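Pectate lyase (Paenibacillus sp. 0602, PDB 5GT5) cleaves polygalacturonate and partly methylated pectin by endo-acting elimination, probably with calcium as cofactor, as a secreted polysaccharide lyase of family 1. Local coordinates at residues V344-P347 against V348-N351; F399-N402 against G403-I406; K438-W441 against L442-S445. The protein carries 1 engineered substitution. One frame throughout, in Å; residues are numbered along the deposited sequence.

All three contacts are short-range, each within its own continuous eight-residue piece of chain, but they sit in different places on the parallel beta-helix. Contact 1 is partly buried and is built round strand 346-349; it is also the one near the probable active-site arginine. Contacts 2 and 3 belong to the long C-terminal tail that follows the last strands: 399-406 is a surface loop against strands 284-288 and 333-337, whereas 438-445 is partly buried against strands 102-106 and 160-165. Their chemistry differs accordingly: a loose arginine-tyrosine approach in contact 1, aromatic rings and bridging waters in contact 2, lysine-amide and backbone bonds in contact 3. Centres of contacts 1 and 3 are about 36 Å apart.

Contact 1: residues V344-P347 against V348-N351; sequences VQYP and VRNN
Arg-349 gives its NE to OE1 of Gln-352, a bond that helps fix the guanidinium, while NH1 reaches back over the start of the Tyr-346 side chain. Both residues belong to strand 346-349, an edge strand, within this chain, of one parallel sheet of the beta-helix. NH1 of Arg-349 lies 3.5 Å from CG of Tyr-346 and 3.6 Å from its CB; it meets the ring obliquely, near CG, where the ring joins CB. The bend in the arginine chain at chi3 (77°) brings the guanidinium round to this position. Its plane stands almost upright to the ring, at 88°, and CB of Tyr-346 lies in the guanidinium plane, at its edge. As a cation-pi pair it is long, with CZ of Arg-349 5.3 Å from the centroid of the Tyr-346 ring, and can add at most a weak attraction. On the other side of the ring sits CG of Gln-345, 3.7 Å from the ring plane. A leucine here has no NE or guanidinium, which would probably leave OE1 of Gln-352 without this donor and open a gap beside CG of Tyr-346. Side chain to side chain, Arg-349 is about 9 Å from Arg-276, the probable catalytic residue. The backbone of Arg-349 bonds to Ala-326 and Ser-328 of strand 324-329, while Val-348, the residue before it, packs on Ile-364 and Val-366 of strand 363-367. CG1 of Val-348 is anti to the backbone N (chi1 -175°), which places its CG2 4.1 Å from CB of Pro-347.

Contact 2: residues F399-N402 against G403-I406; sequences FSWN and GFSI
Trp-401 and Phe-404 meet across a beta turn close to type II, with Gly-403 as its third residue. CE1 of Phe-404 comes within 3.4 Å of both CB and CG of Trp-401, and sits above one face of the indole, toward its rim. The ring planes make 36°, neither stacked nor edge-to-face. A chi1 of 49°, which sets CG of Phe-404 between its own N and carbonyl carbon, swings the ring back over the tryptophan. Ser-405 O lies in the indole plane, 3.4 Å from CD1 of Trp-401. The opposite face of the indole is covered at its centre by CZ of Phe-399, 3.7 Å from the plane. Two waters join the two arms of the turn, one linking Trp-401 N to Ser-405 O, the other the carbonyl oxygens of Trp-401 and Phe-404. At the positive phi of Gly-403 (101°) a CB would clash with Asn-402 O. Further out, OD1 of Asn-402 accepts from Lys-363, while its ND2 donates to Gly-283 O and Ser-331 O. The indole rests on Asn-284 and His-286 of strand 284-288 and on Ala-333 and Leu-335 of strand 333-337, in a C-terminal tail laid along the parallel beta-helix of a family 1 lyase.

Contact 3: residues K438-W441 against L442-S445; sequences KDNW and LKTS
Lys-443 runs alongside Asp-439 and Asn-440, where the C-terminal tail of the beta-helix makes successive turns with 3-10-type bonds (i+3 to i). Its CB lies 3.7 Å from the backbone O of Asn-440, and its CG is equally far from that of Asp-439. Beyond CG the chain is extended (chi2 177°, chi3 -175°), which carries it alongside the asparagine to its OD1: CD is 3.6 Å from OD1 of Asn-440, and CE is 3.5 Å both from that atom and from OD2 of Asp-439. At the tip, NZ of Lys-443 donates to OD1 of Asn-440 over 2.8 Å, from well above the amide plane (46°). The salt bridge to OD2 of Asp-439 is long, at 3.6 Å from NZ of Lys-443. Ser-437 holds both partners, its OG bonded to OD1 of Asp-439 and its O accepting from ND2 of Asn-440. In the backbone, Leu-442 N gives to Asp-439 O at 3.1 Å, and Lys-443 N makes a weak bond to Asn-440 O. Leu-442 packs on Thr-103 and Phe-105 of strand 102-106, and Trp-441 meets His-166 and Trp-436 edge-to-face. One water donates to Trp-441 O at 2.7 Å and also to Lys-443 O.

Contact 1: residues V344-P347 against V348-N351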
loop_
_atom_site.group_PDB
_atom_site.type_symbol
_atom_site.label_atom_id
_atom_site.label_comp_id
_atom_site.label_asym_id
_atom_site.label_seq_id
_atom_site.Cartn_x
_atom_site.Cartn_y
_atom_site.Cartn_z
ATOM N N VAL A 344 -22.655 -3.970 -27.516
ATOM C CA VAL A 344 -22.797 -2.931 -26.498
ATOM C C VAL A 344 -23.033 -1.618 -27.232
ATOM O O VAL A 344 -22.181 -1.176 -28.009
ATOM C CB VAL A 344 -21.529 -2.831 -25.621
ATOM C CG1 VAL A 344 -21.645 -1.647 -24.664
ATOM C CG2 VAL A 344 -21.305 -4.153 -24.834
ATOM N N GLN A 345 -24.190 -1.006 -27.014
ATOM C CA GLN A 345 -24.567 0.178 -27.795
ATOM C C GLN A 345 -23.744 1.423 -27.441
ATOM O O GLN A 345 -23.433 2.250 -28.316
ATOM C CB GLN A 345 -26.057 0.456 -27.628
ATOM C CG GLN A 345 -26.537 1.616 -28.563
ATOM C CD GLN A 345 -28.043 1.702 -28.674
ATOM O OE1 GLN A 345 -28.766 0.797 -28.263
ATOM N NE2 GLN A 345 -28.524 2.791 -29.258
ATOM N N TYR A 346 -23.414 1.580 -26.159
ATOM C CA TYR A 346 -22.711 2.770 -25.680
ATOM C C TYR A 346 -21.457 2.312 -24.967
ATOM O O TYR A 346 -21.375 2.344 -23.742
ATOM C CB TYR A 346 -23.591 3.602 -24.733
ATOM C CG TYR A 346 -24.896 4.046 -25.364
ATOM C CD1 TYR A 346 -24.915 5.101 -26.260
ATOM C CD2 TYR A 346 -26.094 3.406 -25.066
ATOM C CE1 TYR A 346 -26.114 5.508 -26.856
ATOM C CE2 TYR A 346 -27.293 3.809 -25.645
ATOM C CZ TYR A 346 -27.289 4.860 -26.530
ATOM O OH TYR A 346 -28.485 5.257 -27.095
ATOM N N PRO A 347 -20.450 1.871 -25.721
ATOM C CA PRO A 347 -19.283 1.239 -25.087
ATOM C C PRO A 347 -18.372 2.166 -24.291
ATOM O O PRO A 347 -17.584 1.663 -23.485
ATOM C CB PRO A 347 -18.509 0.667 -26.284
ATOM C CG PRO A 347 -18.944 1.554 -27.467
ATOM C CD PRO A 347 -20.397 1.844 -27.199
ATOM N N VAL A 348 -18.447 3.465 -24.542
ATOM C CA VAL A 348 -17.477 4.406 -24.004
ATOM C C VAL A 348 -18.242 5.633 -23.527
ATOM O O VAL A 348 -18.717 6.435 -24.342
ATOM C CB VAL A 348 -16.428 4.824 -25.091
ATOM C CG1 VAL A 348 -15.346 5.723 -24.461
ATOM C CG2 VAL A 348 -15.757 3.606 -25.726
ATOM N N ARG A 349 -18.361 5.806 -22.215
ATOM C CA ARG A 349 -19.127 6.930 -21.663
ATOM C C ARG A 349 -18.266 7.749 -20.735
ATOM O O ARG A 349 -17.385 7.220 -20.038
ATOM C CB ARG A 349 -20.378 6.436 -20.923
ATOM C CG ARG A 349 -21.391 5.789 -21.839
ATOM C CD ARG A 349 -22.625 5.356 -21.072
ATOM N NE ARG A 349 -23.456 6.499 -20.782
ATOM C CZ ARG A 349 -24.357 7.001 -21.629
ATOM N NH1 ARG A 349 -24.571 6.424 -22.807
ATOM N NH2 ARG A 349 -25.058 8.073 -21.292
ATOM N N ASN A 350 -18.544 9.046 -20.711
ATOM C CA ASN A 350 -17.722 9.995 -19.974
ATOM C C ASN A 350 -18.464 10.883 -18.978
ATOM O O ASN A 350 -17.847 11.738 -18.376
ATOM C CB ASN A 350 -16.854 10.840 -20.939
ATOM C CG ASN A 350 -17.669 11.855 -21.745
ATOM O OD1 ASN A 350 -18.904 11.861 -21.710
ATOM N ND2 ASN A 350 -16.971 12.713 -22.472
ATOM N N ASN A 351 -19.770 10.696 -18.808
ATOM C CA ASN A 351 -20.513 11.540 -17.876
ATOM C C ASN A 351 -21.909 10.989 -17.721
ATOM O O ASN A 351 -22.662 10.938 -18.688
ATOM C CB ASN A 351 -20.575 12.995 -18.406
ATOM C CG ASN A 351 -21.185 13.960 -17.397
ATOM O OD1 ASN A 351 -22.188 13.636 -16.754
ATOM N ND2 ASN A 351 -20.582 15.122 -17.238
#

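Contact 2: residues F399-N402 against G403-I406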
loop_
_atom_site.group_PDB
_atom_site.type_symbol
_atom_site.label_atom_id
_atom_site.label_comp_id
_atom_site.label_asym_id
_atom_site.label_seq_id
_atom_site.Cartn_x
_atom_site.Cartn_y
_atom_site.Cartn_z
ATOM N N PHE A 399 -7.477 12.818 -22.801
ATOM C CA PHE A 399 -7.055 11.771 -21.897
ATOM C C PHE A 399 -5.690 12.019 -21.277
ATOM O O PHE A 399 -4.740 12.429 -21.950
ATOM C CB PHE A 399 -7.074 10.393 -22.571
ATOM C CG PHE A 399 -6.696 9.294 -21.624
ATOM C CD1 PHE A 399 -7.657 8.737 -20.787
ATOM C CD2 PHE A 399 -5.387 8.868 -21.530
ATOM C CE1 PHE A 399 -7.323 7.789 -19.877
ATOM C CE2 PHE A 399 -5.035 7.896 -20.630
ATOM C CZ PHE A 399 -6.008 7.343 -19.786
ATOM N N SER A 400 -5.596 11.749 -19.983
ATOM C CA SER A 400 -4.318 11.638 -19.285
ATOM C C SER A 400 -4.604 10.877 -17.997
ATOM O O SER A 400 -5.734 10.929 -17.489
ATOM C CB SER A 400 -3.719 13.015 -18.979
ATOM O OG SER A 400 -4.487 13.708 -18.019
ATOM N N TRP A 401 -3.606 10.164 -17.488
ATOM C CA TRP A 401 -3.731 9.502 -16.206
ATOM C C TRP A 401 -3.735 10.521 -15.077
ATOM O O TRP A 401 -3.319 11.665 -15.248
ATOM C CB TRP A 401 -2.570 8.543 -15.999
ATOM C CG TRP A 401 -2.600 7.358 -16.948
ATOM C CD1 TRP A 401 -1.718 7.080 -17.973
ATOM C CD2 TRP A 401 -3.568 6.291 -16.956
ATOM N NE1 TRP A 401 -2.089 5.908 -18.611
ATOM C CE2 TRP A 401 -3.213 5.407 -17.996
ATOM C CE3 TRP A 401 -4.702 6.000 -16.181
ATOM C CZ2 TRP A 401 -3.941 4.246 -18.271
ATOM C CZ3 TRP A 401 -5.422 4.849 -16.463
ATOM C CH2 TRP A 401 -5.047 3.998 -17.500
ATOM N N ASN A 402 -4.196 10.105 -13.917
ATOM C CA ASN A 402 -4.183 10.949 -12.740
ATOM C C ASN A 402 -3.024 10.643 -11.821
ATOM O O ASN A 402 -2.971 9.574 -11.239
ATOM C CB ASN A 402 -5.501 10.818 -11.981
ATOM C CG ASN A 402 -6.652 11.403 -12.753
ATOM O OD1 ASN A 402 -6.517 12.467 -13.387
ATOM N ND2 ASN A 402 -7.804 10.729 -12.723
ATOM N N GLY A 403 -2.049 11.552 -11.736
ATOM C CA GLY A 403 -1.014 11.414 -10.716
ATOM C C GLY A 403 0.276 10.852 -11.269
ATOM O O GLY A 403 1.293 10.766 -10.581
ATOM N N PHE A 404 0.200 10.395 -12.509
ATOM C CA PHE A 404 1.345 9.884 -13.237
ATOM C C PHE A 404 1.120 10.084 -14.736
ATOM O O PHE A 404 -0.008 10.319 -15.177
ATOM C CB PHE A 404 1.658 8.413 -12.895
ATOM C CG PHE A 404 0.467 7.486 -12.959
ATOM C CD1 PHE A 404 0.013 6.994 -14.172
ATOM C CD2 PHE A 404 -0.175 7.088 -11.797
ATOM C CE1 PHE A 404 -1.079 6.124 -14.220
ATOM C CE2 PHE A 404 -1.261 6.227 -11.835
ATOM C CZ PHE A 404 -1.720 5.744 -13.043
ATOM N N SER A 405 2.207 10.036 -15.499
ATOM C CA SER A 405 2.198 10.204 -16.943
ATOM C C SER A 405 1.962 8.875 -17.648
ATOM O O SER A 405 1.170 8.792 -18.584
ATOM C CB SER A 405 3.526 10.846 -17.400
ATOM O OG SER A 405 3.623 12.175 -16.912
ATOM N N ILE A 406 2.675 7.845 -17.204
ATOM C CA ILE A 406 2.507 6.487 -17.725
ATOM C C ILE A 406 2.241 5.499 -16.586
ATOM O O ILE A 406 2.626 5.732 -15.432
ATOM C CB ILE A 406 3.731 6.020 -18.562
ATOM C CG1 ILE A 406 4.980 5.968 -17.691
ATOM C CG2 ILE A 406 3.969 6.942 -19.751
ATOM C CD1 ILE A 406 6.124 5.194 -18.308
HETATM O O HOH W 1 -1.100 10.438 -19.084
HETATM O O HOH W 2 -0.990 12.847 -16.030
#

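Contact 3: residues K438-W441 against L442-S445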
loop_
_atom_site.group_PDB
_atom_site.type_symbol
_atom_site.label_atom_id
_atom_site.label_comp_id
_atom_site.label_asym_id
_atom_site.label_seq_id
_atom_site.Cartn_x
_atom_site.Cartn_y
_atom_site.Cartn_z
ATOM N N LYS A 438 -1.981 -27.613 -6.751
ATOM C CA LYS A 438 -2.672 -26.513 -6.070
ATOM C C LYS A 438 -1.731 -25.459 -5.494
ATOM O O LYS A 438 -2.157 -24.320 -5.257
ATOM C CB LYS A 438 -3.665 -27.028 -5.024
ATOM C CG LYS A 438 -3.020 -27.710 -3.834
ATOM C CD LYS A 438 -4.076 -28.197 -2.885
ATOM C CE LYS A 438 -3.459 -28.874 -1.665
ATOM N NZ LYS A 438 -4.536 -29.396 -0.761
ATOM N N ASP A 439 -0.453 -25.797 -5.303
ATOM C CA ASP A 439 0.516 -24.802 -4.825
ATOM C C ASP A 439 0.636 -23.628 -5.815
ATOM O O ASP A 439 1.037 -22.525 -5.438
ATOM C CB ASP A 439 1.882 -25.442 -4.585
ATOM C CG ASP A 439 2.465 -26.009 -5.847
ATOM O OD1 ASP A 439 1.816 -26.906 -6.420
ATOM O OD2 ASP A 439 3.555 -25.563 -6.268
ATOM N N ASN A 440 0.276 -23.856 -7.080
ATOM C CA ASN A 440 0.368 -22.795 -8.049
ATOM C C ASN A 440 -0.590 -21.651 -7.794
ATOM O O ASN A 440 -0.354 -20.538 -8.276
ATOM C CB ASN A 440 0.149 -23.356 -9.437
ATOM C CG ASN A 440 1.331 -24.151 -9.908
ATOM O OD1 ASN A 440 2.382 -23.578 -10.201
ATOM N ND2 ASN A 440 1.164 -25.481 -10.001
ATOM N N TRP A 441 -1.661 -21.932 -7.061
ATOM C CA TRP A 441 -2.625 -20.897 -6.706
ATOM C C TRP A 441 -2.074 -19.896 -5.693
ATOM O O TRP A 441 -2.599 -18.782 -5.570
ATOM C CB TRP A 441 -3.949 -21.501 -6.214
ATOM C CG TRP A 441 -4.708 -22.176 -7.308
ATOM C CD1 TRP A 441 -5.015 -23.505 -7.391
ATOM C CD2 TRP A 441 -5.221 -21.572 -8.512
ATOM N NE1 TRP A 441 -5.684 -23.768 -8.552
ATOM C CE2 TRP A 441 -5.836 -22.602 -9.259
ATOM C CE3 TRP A 441 -5.231 -20.258 -9.027
ATOM C CZ2 TRP A 441 -6.456 -22.377 -10.489
ATOM C CZ3 TRP A 441 -5.844 -20.030 -10.260
ATOM C CH2 TRP A 441 -6.443 -21.087 -10.984
ATOM N N LEU A 442 -0.989 -20.251 -5.013
ATOM C CA LEU A 442 -0.357 -19.354 -4.050
ATOM C C LEU A 442 0.701 -18.458 -4.673
ATOM O O LEU A 442 1.119 -17.486 -4.061
ATOM C CB LEU A 442 0.297 -20.180 -2.929
ATOM C CG LEU A 442 -0.605 -21.142 -2.159
ATOM C CD1 LEU A 442 0.173 -21.740 -0.962
ATOM C CD2 LEU A 442 -1.884 -20.491 -1.692
ATOM N N LYS A 443 1.160 -18.809 -5.864
ATOM C CA LYS A 443 2.229 -18.050 -6.533
ATOM C C LYS A 443 1.711 -16.813 -7.245
ATOM O O LYS A 443 0.523 -16.735 -7.609
ATOM C CB LYS A 443 2.901 -18.954 -7.565
ATOM C CG LYS A 443 3.478 -20.263 -6.984
ATOM C CD LYS A 443 4.046 -21.107 -8.136
ATOM C CE LYS A 443 4.526 -22.457 -7.677
ATOM N NZ LYS A 443 4.805 -23.332 -8.868
ATOM N N THR A 444 2.604 -15.868 -7.496
ATOM C CA THR A 444 2.232 -14.674 -8.256
ATOM C C THR A 444 3.006 -14.547 -9.558
ATOM O O THR A 444 2.733 -13.643 -10.351
ATOM C CB THR A 444 2.403 -13.396 -7.445
ATOM O OG1 THR A 444 3.774 -13.257 -7.052
ATOM C CG2 THR A 444 1.509 -13.435 -6.217
ATOM N N SER A 445 3.970 -15.429 -9.788
ATOM C CA SER A 445 4.610 -15.502 -11.091
ATOM C C SER A 445 5.039 -16.912 -11.411
ATOM O O SER A 445 5.149 -17.755 -10.514
ATOM C CB SER A 445 5.764 -14.507 -11.209
ATOM O OG SER A 445 6.801 -14.820 -10.308
HETATM O O HOH W 3 -1.566 -16.332 -5.823
#